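PDB 4LRL: HD domain protein from Enterococcus faecalis, which acts as an allosterically regulated deoxyribonucleoside triphosphate triphosphohydrolase, an HD-domain enzyme probably splitting substrates such as dGTP into deoxyribonucleoside and triphosphate. Local coordinates for residues N60-Q65 with E165-Q170; Q159-P164 with K182-I187; Y328-M333 with R346-K351; L283-E288 with D337-D342. All blocks are in the same frame, centred on the assembly; numbering follows the deposited sequence.

Contact 1: residues N60-Q65 with E165-Q170; sequences NSAEVQ and ETEVYQ. With DGT (2'-deoxyguanosine-5'-triphosphate), chain O.
Glu63 carries the polar part of this contact, its carboxylate set against the first turn of helix 167-175. OE2 accepts from Glu167 N at 3.2 Å, on its syn side, while Val168 N reaches OE1 less directly (3.2 Å, N-H...O angle 136°), from above the carboxylate plane. A bend at chi2 (81°) swings the acid to these amides, where the positive end of the helix would probably stabilise its charge. Thr166 is the N-cap: its OG1 accepts from Tyr169 N at 3.1 Å and is also bonded to Ile160 O. Glu167 is extended and reaches the other way, laying OE2 3.2 Å from Ser61 CA at the start of helix 62-65; its carboxylate stands perpendicular to that of Glu63.

The apolar part is slight. Val168 CG2 lies by Ser61 OG, whose hydrogen bond goes to Leu58 O, and 4.4 Å from Val64 CG2.

The nucleotide is met by the first and last residues of segment 60-65. Asn60 OD1 accepts from both N1 (2.9 Å) and N2 of dGTP, and Gln65 NE2 donates to O6 (3.1 Å), a reading of the Watson-Crick edge that suits guanine.

Helix 124-133 backs both valines through Leu133, helix 314-318 touches Glu63 through Leu318, and Met349 of the second subunit packs on Ala62.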
# COMPACT_ATOMS: atom_id res chain seq x y z
N ASN C 60 3.14 8.62 30.42
CA ASN C 60 3.01 10.01 30.82
C ASN C 60 4.20 10.55 31.61
O ASN C 60 4.30 11.76 31.80
CB ASN C 60 1.71 10.20 31.62
CG ASN C 60 0.48 10.29 30.73
OD1 ASN C 60 0.58 10.55 29.52
ND2 ASN C 60 -0.69 10.08 31.32
N SER C 61 5.08 9.65 32.05
CA SER C 61 6.22 10.01 32.91
C SER C 61 7.27 10.85 32.16
O SER C 61 7.39 10.75 30.95
CB SER C 61 6.88 8.75 33.48
OG SER C 61 7.74 8.15 32.53
N ALA C 62 8.03 11.65 32.92
CA ALA C 62 8.99 12.61 32.36
C ALA C 62 10.06 11.98 31.47
O ALA C 62 10.42 12.55 30.44
CB ALA C 62 9.65 13.40 33.49
N GLU C 63 10.55 10.81 31.88
CA GLU C 63 11.65 10.14 31.21
C GLU C 63 11.23 9.49 29.88
O GLU C 63 12.05 9.35 28.98
CB GLU C 63 12.27 9.09 32.14
CG GLU C 63 12.96 9.65 33.38
CD GLU C 63 11.99 10.01 34.50
OE1 GLU C 63 10.83 9.52 34.46
OE2 GLU C 63 12.38 10.77 35.42
N VAL C 64 9.97 9.09 29.78
CA VAL C 64 9.44 8.54 28.54
C VAL C 64 9.07 9.68 27.59
O VAL C 64 9.32 9.59 26.39
CB VAL C 64 8.23 7.60 28.80
CG1 VAL C 64 7.58 7.14 27.49
CG2 VAL C 64 8.68 6.37 29.59
N GLN C 65 8.50 10.75 28.12
CA GLN C 65 8.08 11.89 27.32
C GLN C 65 9.22 12.54 26.53
O GLN C 65 9.00 13.04 25.42
CB GLN C 65 7.39 12.95 28.18
CG GLN C 65 6.00 12.56 28.64
CD GLN C 65 5.03 12.35 27.49
OE1 GLN C 65 4.88 13.21 26.62
NE2 GLN C 65 4.35 11.21 27.49
N GLU C 165 15.25 9.04 42.02
CA GLU C 165 15.08 10.41 41.52
C GLU C 165 14.15 10.53 40.31
O GLU C 165 13.72 11.63 39.97
CB GLU C 165 16.43 11.03 41.20
CG GLU C 165 17.16 10.37 40.05
CD GLU C 165 18.63 10.69 40.05
OE1 GLU C 165 19.02 11.67 39.38
OE2 GLU C 165 19.39 9.98 40.74
N THR C 166 13.86 9.41 39.64
CA THR C 166 12.99 9.43 38.45
C THR C 166 11.51 9.18 38.74
O THR C 166 11.14 8.52 39.71
CB THR C 166 13.46 8.45 37.33
OG1 THR C 166 13.33 7.09 37.77
CG2 THR C 166 14.91 8.76 36.91
N GLU C 167 10.68 9.74 37.87
CA GLU C 167 9.24 9.50 37.83
C GLU C 167 8.96 8.02 37.51
O GLU C 167 8.03 7.44 38.08
CB GLU C 167 8.63 10.40 36.76
CG GLU C 167 7.15 10.70 36.90
CD GLU C 167 6.75 11.96 36.14
OE1 GLU C 167 7.44 13.00 36.28
OE2 GLU C 167 5.74 11.92 35.41
N VAL C 168 9.78 7.43 36.64
CA VAL C 168 9.61 6.04 36.20
C VAL C 168 9.78 5.05 37.35
O VAL C 168 9.00 4.09 37.48
CB VAL C 168 10.57 5.67 35.04
CG1 VAL C 168 10.76 4.16 34.91
CG2 VAL C 168 10.05 6.25 33.73
N TYR C 169 10.79 5.29 38.19
CA TYR C 169 11.00 4.48 39.38
C TYR C 169 9.79 4.55 40.31
O TYR C 169 9.29 3.51 40.75
CB TYR C 169 12.25 4.95 40.15
CG TYR C 169 12.46 4.24 41.47
CD1 TYR C 169 13.25 3.09 41.54
CD2 TYR C 169 11.87 4.71 42.65
CE1 TYR C 169 13.45 2.42 42.74
CE2 TYR C 169 12.07 4.05 43.87
CZ TYR C 169 12.85 2.91 43.90
OH TYR C 169 13.05 2.25 45.10
N GLN C 170 9.34 5.77 40.60
CA GLN C 170 8.26 5.99 41.56
C GLN C 170 6.96 5.31 41.16
O GLN C 170 6.11 5.03 42.01
CB GLN C 170 8.04 7.49 41.80
CG GLN C 170 9.21 8.21 42.46
CD GLN C 170 9.54 7.68 43.85
OE1 GLN C 170 8.71 7.02 44.49
NE2 GLN C 170 10.75 7.96 44.33
PG DGT O . -7.84 11.85 30.07
O1G DGT O . -7.80 12.54 31.42
O2G DGT O . -6.77 10.80 29.86
O3G DGT O . -9.24 11.42 29.67
O3B DGT O . -7.43 13.02 29.04
PB DGT O . -7.83 12.96 27.49
O1B DGT O . -8.11 11.53 27.10
O2B DGT O . -8.89 14.02 27.23
O3A DGT O . -6.48 13.48 26.76
PA DGT O . -5.05 12.75 26.86
O1A DGT O . -5.14 11.46 27.60
O2A DGT O . -4.03 13.77 27.29
O5' DGT O . -4.78 12.41 25.31
C5' DGT O . -5.83 11.90 24.48
C4' DGT O . -5.29 11.54 23.10
O4' DGT O . -3.90 11.83 23.01
C3' DGT O . -5.44 10.05 22.83
O3' DGT O . -6.06 9.87 21.54
C2' DGT O . -4.03 9.48 22.83
C1' DGT O . -3.20 10.70 22.47
N9 DGT O . -1.80 10.68 22.98
C8 DGT O . -0.71 10.69 22.20
N7 DGT O . 0.43 10.69 22.93
C5 DGT O . 0.06 10.68 24.22
C6 DGT O . 0.77 10.67 25.51
O6 DGT O . 2.02 10.68 25.54
N1 DGT O . 0.03 10.66 26.63
C2 DGT O . -1.33 10.65 26.61
N2 DGT O . -2.00 10.64 27.77
N3 DGT O . -2.04 10.66 25.45
C4 DGT O . -1.41 10.67 24.25

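Contact 2: residues Q159-P164 with K182-I187; sequences QIITSP and KVASVI
No ring, amide or carboxylate takes part where Ile161 and Thr162 meet Val183, Ala184 and Ile187: the interface has neither faces nor edges, and the closest approaches are between methyl groups. Ile161 has the largest share of the buried surface. Its CD1 runs tip to tip with Ile187 CD1 at 3.6 Å and passes Val183 CG1 at 3.9 Å, the side chains of Ile161 and Val183 crossing at about a right angle. With chi1 at -71°, CG1 lies beside the backbone N and CG2 is anti to it, which divides the work between the two branches: the longer one serves Val183 and Ile187, while CG2 rests 4.0 Å from Ala184 CB. Branched aliphatic chains suit such a place because they fill space in two directions and ask for no polar partner.

The pairing joins helix 153-162 to helix 179-187 within the all-helical HD domain, the intervening helix 167-175 completing the run of three. Ala184 lies where the backbones come closest, its CA 6.3 Å from Ile161 CA, and its single methyl keeps the gap small.

Beside it, Thr162 turns CG2 toward Ala184 CB (3.9 Å), and its hydroxyl is hydrogen-bonded to Val158 O one turn back, so the residue can show a methyl to the neighbouring helix while its polar atom is satisfied by its own. Val183 also leans on Leu133 of helix 124-133. The side chain of Ile187 comes within about 5 Å of that of His134, a ligand of the nickel ion; the ion itself is about 10 Å from the Ile187 side chain.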
# COMPACT_ATOMS: atom_id res chain seq x y z
N GLN C 159 19.65 2.47 35.18
CA GLN C 159 19.68 3.60 36.12
C GLN C 159 18.32 4.28 36.27
O GLN C 159 17.87 4.52 37.38
CB GLN C 159 20.71 4.64 35.68
CG GLN C 159 22.14 4.34 36.04
CD GLN C 159 23.08 5.48 35.66
OE1 GLN C 159 22.74 6.66 35.82
NE2 GLN C 159 24.25 5.14 35.16
N ILE C 160 17.68 4.58 35.14
CA ILE C 160 16.40 5.30 35.15
C ILE C 160 15.32 4.47 35.83
O ILE C 160 14.44 5.00 36.53
CB ILE C 160 15.97 5.67 33.71
CG1 ILE C 160 16.93 6.72 33.12
CG2 ILE C 160 14.52 6.17 33.68
CD1 ILE C 160 16.93 6.76 31.62
N ILE C 161 15.41 3.17 35.64
CA ILE C 161 14.45 2.24 36.20
C ILE C 161 14.68 2.08 37.70
O ILE C 161 13.72 2.01 38.46
CB ILE C 161 14.51 0.88 35.49
CG1 ILE C 161 13.94 1.01 34.07
CG2 ILE C 161 13.76 -0.20 36.29
CD1 ILE C 161 14.24 -0.18 33.17
N THR C 162 15.94 2.04 38.10
CA THR C 162 16.30 1.71 39.48
C THR C 162 16.64 2.92 40.37
O THR C 162 16.89 2.76 41.56
CB THR C 162 17.45 0.67 39.53
OG1 THR C 162 18.61 1.20 38.90
CG2 THR C 162 17.04 -0.62 38.81
N SER C 163 16.64 4.13 39.79
CA SER C 163 16.98 5.35 40.55
C SER C 163 15.75 6.10 41.05
O SER C 163 14.89 6.48 40.25
CB SER C 163 17.87 6.31 39.74
OG SER C 163 19.03 5.66 39.25
N PRO C 164 15.67 6.32 42.37
CA PRO C 164 14.53 6.94 43.03
C PRO C 164 14.24 8.36 42.54
O PRO C 164 13.10 8.81 42.64
CB PRO C 164 14.96 6.97 44.50
CG PRO C 164 15.92 5.84 44.62
CD PRO C 164 16.68 5.87 43.34
N LYS C 182 13.30 -6.00 39.00
CA LYS C 182 12.78 -7.01 38.07
C LYS C 182 12.62 -6.47 36.64
O LYS C 182 13.03 -7.13 35.69
CB LYS C 182 11.47 -7.60 38.59
CG LYS C 182 11.59 -8.34 39.92
CD LYS C 182 10.32 -9.09 40.28
CE LYS C 182 10.59 -10.10 41.38
NZ LYS C 182 9.35 -10.80 41.85
N VAL C 183 12.05 -5.27 36.49
CA VAL C 183 11.94 -4.65 35.16
C VAL C 183 13.32 -4.49 34.50
O VAL C 183 13.50 -4.79 33.31
CB VAL C 183 11.19 -3.29 35.20
CG1 VAL C 183 11.24 -2.59 33.85
CG2 VAL C 183 9.75 -3.48 35.64
N ALA C 184 14.30 -4.04 35.28
CA ALA C 184 15.65 -3.80 34.80
C ALA C 184 16.32 -5.10 34.38
O ALA C 184 17.04 -5.13 33.38
CB ALA C 184 16.48 -3.09 35.87
N SER C 185 16.07 -6.17 35.14
CA SER C 185 16.61 -7.50 34.85
C SER C 185 16.11 -8.12 33.54
O SER C 185 16.79 -8.98 32.97
CB SER C 185 16.32 -8.46 36.02
OG SER C 185 14.94 -8.80 36.09
N VAL C 186 14.94 -7.70 33.08
CA VAL C 186 14.43 -8.15 31.78
C VAL C 186 15.29 -7.56 30.68
O VAL C 186 15.66 -8.24 29.73
CB VAL C 186 12.94 -7.77 31.54
CG1 VAL C 186 12.49 -8.21 30.15
CG2 VAL C 186 12.04 -8.39 32.58
N ILE C 187 15.61 -6.28 30.84
CA ILE C 187 16.41 -5.54 29.87
C ILE C 187 17.86 -6.02 29.87
O ILE C 187 18.47 -6.14 28.81
CB ILE C 187 16.28 -4.01 30.11
CG1 ILE C 187 14.92 -3.54 29.61
CG2 ILE C 187 17.38 -3.24 29.39
CD1 ILE C 187 14.29 -2.48 30.46

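Contact 3: residues Y328-M333 with R346-K351; sequences YFTQWM and RFLMRK. With DGT (2'-deoxyguanosine-5'-triphosphate), chain R.
Leu348 has the largest share of the buried surface, and its CD1 is the atom on which most of the contact converges. This methyl lies 3.6 Å from Thr330 OG1, 3.6 Å from Met333 SD and 4.1 Å from Phe329 CB, so that one branch touches three residues of segment 328-333. A leucine suits the spot, its forked end being apolar and compact; the hydroxyl of Thr330 is bonded to Ser326 O within its own helix.

Phe329 comes next. Its ring forms an offset edge-to-face pair with Phe347, the edge of Phe329 toward the face of Phe347, with centroids 5.6 Å apart and planes at 80°. Different first torsions bring the two rings together: CG of Phe329 is beside its backbone N (chi1 -58°), CG of Phe347 anti to its own. Phe78 makes a further edge-to-face pair with Phe347.

Met333 has the next largest share. Its flexible thioether lets SD meet both Leu348 and, at 4.0 Å, Met349 CE, the two methionine chains crossing at about a right angle.

After helix 338-348, Arg350 has left helical angles with a positive phi; together with the Lys351 N to Arg346 O bond this resembles a Schellman motif. Arg350 lays its guanidinium over the guanine of dGTP and donates from NH2 to O1A (2.7 Å).

The consecutive helices 322-332 and 338-348 pack on helix 270-291 through Leu282 and Leu279, and Met349 touches Ala62 of the second subunit.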
# COMPACT_ATOMS: atom_id res chain seq x y z
N TYR C 328 23.08 24.42 20.27
CA TYR C 328 24.48 24.74 20.52
C TYR C 328 25.27 24.83 19.21
O TYR C 328 26.10 25.74 19.06
CB TYR C 328 25.12 23.77 21.52
CG TYR C 328 24.53 23.81 22.92
CD1 TYR C 328 24.67 22.71 23.78
CD2 TYR C 328 23.84 24.93 23.39
CE1 TYR C 328 24.14 22.73 25.07
CE2 TYR C 328 23.30 24.95 24.68
CZ TYR C 328 23.46 23.85 25.51
OH TYR C 328 22.94 23.87 26.79
N PHE C 329 25.00 23.93 18.26
CA PHE C 329 25.67 23.97 16.95
C PHE C 329 25.46 25.31 16.20
O PHE C 329 26.38 25.82 15.57
CB PHE C 329 25.24 22.82 16.04
CG PHE C 329 25.47 21.45 16.62
CD1 PHE C 329 24.75 20.36 16.14
CD2 PHE C 329 26.38 21.24 17.66
CE1 PHE C 329 24.95 19.09 16.67
CE2 PHE C 329 26.58 19.99 18.19
CZ PHE C 329 25.86 18.90 17.69
N THR C 330 24.25 25.85 16.29
CA THR C 330 23.95 27.17 15.73
C THR C 330 24.82 28.28 16.33
O THR C 330 25.38 29.08 15.59
CB THR C 330 22.45 27.50 15.83
OG1 THR C 330 21.71 26.52 15.10
CG2 THR C 330 22.13 28.89 15.28
N GLN C 331 24.97 28.31 17.66
CA GLN C 331 25.87 29.27 18.29
C GLN C 331 27.30 29.02 17.83
O GLN C 331 28.03 29.96 17.52
CB GLN C 331 25.86 29.18 19.82
CG GLN C 331 24.50 29.29 20.52
CD GLN C 331 24.55 28.59 21.88
OE1 GLN C 331 25.60 28.08 22.29
NE2 GLN C 331 23.42 28.57 22.59
N TRP C 332 27.69 27.74 17.77
CA TRP C 332 29.08 27.37 17.43
C TRP C 332 29.53 27.81 16.04
O TRP C 332 30.72 27.97 15.79
CB TRP C 332 29.32 25.86 17.59
CG TRP C 332 29.18 25.36 19.01
CD1 TRP C 332 29.01 26.11 20.13
CD2 TRP C 332 29.24 23.99 19.44
NE1 TRP C 332 28.94 25.30 21.24
CE2 TRP C 332 29.08 24.00 20.84
CE3 TRP C 332 29.42 22.77 18.78
CZ2 TRP C 332 29.08 22.82 21.60
CZ3 TRP C 332 29.42 21.60 19.54
CH2 TRP C 332 29.25 21.63 20.93
N MET C 333 28.57 27.99 15.14
CA MET C 333 28.86 28.55 13.82
C MET C 333 29.63 29.88 13.92
O MET C 333 30.36 30.23 13.00
CB MET C 333 27.57 28.72 13.00
CG MET C 333 27.13 27.45 12.25
SD MET C 333 25.65 27.64 11.22
CE MET C 333 26.16 28.96 10.11
N ARG C 346 28.47 22.47 8.51
CA ARG C 346 28.30 21.27 7.68
C ARG C 346 27.18 20.36 8.16
O ARG C 346 26.49 19.75 7.35
CB ARG C 346 29.62 20.50 7.51
CG ARG C 346 30.64 21.30 6.71
CD ARG C 346 32.04 20.69 6.71
NE ARG C 346 32.35 20.14 5.40
CZ ARG C 346 33.17 20.69 4.51
NH1 ARG C 346 33.80 21.82 4.79
NH2 ARG C 346 33.37 20.10 3.35
N PHE C 347 26.99 20.30 9.48
CA PHE C 347 25.91 19.51 10.07
C PHE C 347 24.54 20.18 9.99
O PHE C 347 23.54 19.52 9.73
CB PHE C 347 26.19 19.14 11.53
CG PHE C 347 25.24 18.12 12.08
CD1 PHE C 347 25.45 16.76 11.84
CD2 PHE C 347 24.11 18.50 12.82
CE1 PHE C 347 24.55 15.81 12.34
CE2 PHE C 347 23.21 17.56 13.32
CZ PHE C 347 23.43 16.21 13.08
N LEU C 348 24.48 21.48 10.24
CA LEU C 348 23.21 22.20 10.13
C LEU C 348 22.74 22.34 8.69
O LEU C 348 21.54 22.27 8.43
CB LEU C 348 23.29 23.56 10.81
CG LEU C 348 23.46 23.54 12.33
CD1 LEU C 348 23.94 24.91 12.81
CD2 LEU C 348 22.18 23.09 13.07
N MET C 349 23.69 22.53 7.78
CA MET C 349 23.39 22.84 6.36
C MET C 349 23.44 21.62 5.42
O MET C 349 23.23 21.76 4.21
CB MET C 349 24.34 23.95 5.85
CG MET C 349 24.32 25.28 6.63
SD MET C 349 22.70 25.69 7.29
CE MET C 349 23.02 27.23 8.17
N ARG C 350 23.73 20.44 5.98
CA ARG C 350 23.83 19.17 5.25
C ARG C 350 24.95 19.17 4.20
O ARG C 350 24.70 19.30 3.00
CB ARG C 350 22.48 18.74 4.64
CG ARG C 350 22.45 17.30 4.12
CD ARG C 350 21.19 17.00 3.31
NE ARG C 350 21.11 15.61 2.84
CZ ARG C 350 21.81 15.09 1.82
NH1 ARG C 350 21.64 13.82 1.49
NH2 ARG C 350 22.70 15.82 1.15
N LYS C 351 26.18 19.03 4.68
CA LYS C 351 27.35 18.93 3.80
C LYS C 351 28.08 17.67 4.18
O LYS C 351 29.12 17.74 4.84
CB LYS C 351 28.30 20.12 3.95
CG LYS C 351 27.66 21.50 3.92
CD LYS C 351 27.17 21.85 2.55
CE LYS C 351 26.72 23.31 2.50
NZ LYS C 351 25.94 23.55 1.26
PG DGT R . 25.67 13.75 -5.70
O1G DGT R . 25.02 12.61 -6.46
O2G DGT R . 27.09 14.05 -6.15
O3G DGT R . 24.79 14.98 -5.54
O3B DGT R . 25.88 13.27 -4.17
PB DGT R . 25.16 11.98 -3.56
O1B DGT R . 26.19 10.89 -3.38
O2B DGT R . 23.88 11.69 -4.31
O3A DGT R . 24.76 12.50 -2.10
PA DGT R . 23.57 13.52 -1.75
O1A DGT R . 24.10 14.42 -0.67
O2A DGT R . 22.94 14.14 -2.95
O5' DGT R . 22.48 12.57 -1.04
C5' DGT R . 22.06 11.32 -1.58
C4' DGT R . 20.54 11.21 -1.53
O4' DGT R . 19.98 11.69 -0.29
C3' DGT R . 19.90 12.09 -2.59
O3' DGT R . 19.98 11.51 -3.91
C2' DGT R . 18.48 12.27 -2.06
C1' DGT R . 18.63 12.12 -0.54
N9 DGT R . 18.34 13.38 0.18
C8 DGT R . 17.47 13.51 1.20
N7 DGT R . 17.42 14.79 1.67
C5 DGT R . 18.29 15.50 0.93
C6 DGT R . 18.73 16.92 0.88
O6 DGT R . 18.30 17.80 1.65
N1 DGT R . 19.65 17.26 -0.03
C2 DGT R . 20.16 16.39 -0.90
N2 DGT R . 21.08 16.85 -1.77
N3 DGT R . 19.82 15.07 -0.91
C4 DGT R . 18.89 14.58 -0.04

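Contact 4: residues L283-E288 with D337-D342; sequences LHRAKE and DSILGD
A salt-bridged N-cap joins Asp337, at the start of helix 338-348, to Arg285 on the long helix 270-291 of the HD-associated region. Arg285 grips the carboxylate side-on: NE donates to Asp337 OD2 at 3.0 Å and NH2 to OD1 at 2.8 Å, each meeting the syn side of its oxygen. The bond from NE is nearly straight (171°), and both acceptors lie close to the guanidinium plane, though that plane is turned from the carboxylate. Bending at chi2 (58°) brings the arginine's end round to the aspartate.

Asp337 OD2 has a second task. It accepts from Leu340 N at 2.9 Å, on its anti side and from the opposite face of the carboxylate to NE; this is the capping bond. Aspartate suits an N-cap because its short chain returns an acceptor to first-turn amides, which have no carbonyl of a preceding turn to bond, and its charge should also be welcome at that helix end.

Around this polar pair the packing is apolar. Ile339 sets CD1 over the centre of one guanidinium face, 4.1 Å above the plane, while its CG2 borders the aliphatic part of Arg285. Leu340 CD1 rests on both Arg285 CB (3.8 Å) and Ala286 CB (4.0 Å); the small alanine gives the leucine room. Arg285 NH1 is hydrogen-bonded to Tyr384 OH, and Trp332 of helix 322-332 packs on both Ala286 and Leu340.

The local axes approach to 9.5 Å and run broadly antiparallel, a helix pair of the HD-associated region with a bidentate salt bridge at the N-cap.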
# COMPACT_ATOMS: atom_id res chain seq x y z
N LEU C 283 31.49 17.14 17.70
CA LEU C 283 31.41 16.99 19.14
C LEU C 283 32.80 16.81 19.72
O LEU C 283 33.10 17.30 20.81
CB LEU C 283 30.50 15.82 19.52
CG LEU C 283 29.01 15.94 19.17
CD1 LEU C 283 28.33 14.62 19.37
CD2 LEU C 283 28.31 17.03 19.98
N HIS C 284 33.65 16.10 18.98
CA HIS C 284 35.01 15.86 19.44
C HIS C 284 35.79 17.18 19.55
O HIS C 284 36.50 17.40 20.53
CB HIS C 284 35.73 14.88 18.53
CG HIS C 284 37.06 14.43 19.07
ND1 HIS C 284 38.19 14.35 18.29
CD2 HIS C 284 37.44 14.09 20.32
CE1 HIS C 284 39.21 13.95 19.03
NE2 HIS C 284 38.77 13.79 20.27
N ARG C 285 35.63 18.04 18.54
CA ARG C 285 36.29 19.34 18.50
C ARG C 285 35.85 20.22 19.64
O ARG C 285 36.67 20.89 20.26
CB ARG C 285 36.03 20.05 17.16
CG ARG C 285 36.84 21.33 16.94
CD ARG C 285 38.36 21.09 17.00
NE ARG C 285 39.10 22.32 16.70
CZ ARG C 285 40.43 22.44 16.81
NH1 ARG C 285 41.17 21.42 17.21
NH2 ARG C 285 41.01 23.60 16.52
N ALA C 286 34.55 20.22 19.92
CA ALA C 286 34.01 20.97 21.05
C ALA C 286 34.64 20.53 22.38
O ALA C 286 35.01 21.37 23.20
CB ALA C 286 32.51 20.83 21.09
N LYS C 287 34.76 19.22 22.58
CA LYS C 287 35.38 18.66 23.77
C LYS C 287 36.84 19.12 23.88
O LYS C 287 37.30 19.53 24.95
CB LYS C 287 35.28 17.13 23.75
CG LYS C 287 35.87 16.40 24.97
CD LYS C 287 35.39 14.94 25.03
CE LYS C 287 36.40 14.00 25.70
NZ LYS C 287 36.50 14.17 27.17
N GLU C 288 37.55 19.07 22.75
CA GLU C 288 38.97 19.44 22.73
C GLU C 288 39.18 20.90 23.03
O GLU C 288 40.11 21.26 23.75
CB GLU C 288 39.60 19.12 21.38
CG GLU C 288 39.89 17.66 21.18
CD GLU C 288 40.27 17.34 19.75
OE1 GLU C 288 39.68 17.96 18.83
OE2 GLU C 288 41.16 16.49 19.55
N ASP C 337 36.89 29.37 16.05
CA ASP C 337 37.73 28.28 15.65
C ASP C 337 37.23 27.87 14.28
O ASP C 337 36.03 27.65 14.09
CB ASP C 337 37.63 27.11 16.62
CG ASP C 337 38.43 25.90 16.16
OD1 ASP C 337 39.68 25.99 16.09
OD2 ASP C 337 37.80 24.85 15.86
N SER C 338 38.14 27.78 13.32
CA SER C 338 37.81 27.48 11.94
C SER C 338 37.12 26.12 11.80
O SER C 338 36.06 26.00 11.18
CB SER C 338 39.07 27.58 11.07
OG SER C 338 38.88 26.99 9.79
N ILE C 339 37.73 25.10 12.39
CA ILE C 339 37.26 23.73 12.29
C ILE C 339 35.87 23.54 12.91
O ILE C 339 34.98 22.94 12.29
CB ILE C 339 38.30 22.75 12.90
CG1 ILE C 339 39.55 22.70 12.02
CG2 ILE C 339 37.70 21.34 13.11
CD1 ILE C 339 40.77 22.05 12.68
N LEU C 340 35.67 24.06 14.12
CA LEU C 340 34.39 23.91 14.81
C LEU C 340 33.27 24.64 14.07
O LEU C 340 32.22 24.05 13.79
CB LEU C 340 34.47 24.39 16.28
CG LEU C 340 33.21 24.07 17.10
CD1 LEU C 340 33.25 22.64 17.64
CD2 LEU C 340 32.99 25.07 18.22
N GLY C 341 33.51 25.91 13.74
CA GLY C 341 32.54 26.73 13.01
C GLY C 341 32.07 26.05 11.74
O GLY C 341 30.87 25.97 11.48
N ASP C 342 33.01 25.53 10.96
CA ASP C 342 32.72 24.87 9.70
C ASP C 342 31.98 23.54 9.86
O ASP C 342 31.07 23.24 9.08
CB ASP C 342 34.01 24.65 8.91
CG ASP C 342 33.76 24.08 7.53
OD1 ASP C 342 33.13 24.78 6.69
OD2 ASP C 342 34.20 22.95 7.27

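How the contacts relate
The contacts form two groups. Contacts 1 and 2, centres 12 Å apart, share a run of helices in the HD domain and meet where Gln170 NE2 probably bonds to Pro164 O; neither touches the nickel ion, which is about 10 Å from the side chain of Ile187 and 12 Å from that of Val64. Contacts 3 and 4, centres 11 Å apart, both use helix 338-348 and meet where Phe329 packs on Leu283. Between the groups, contact 1 and contact 3 are 32 Å apart at their centres. Packing against the second subunit links them: a dGTP read by Asn60 and Gln65 of one subunit is held by Arg350 of the other, so contact 1 of one subunit and contact 3 of the other border the same site.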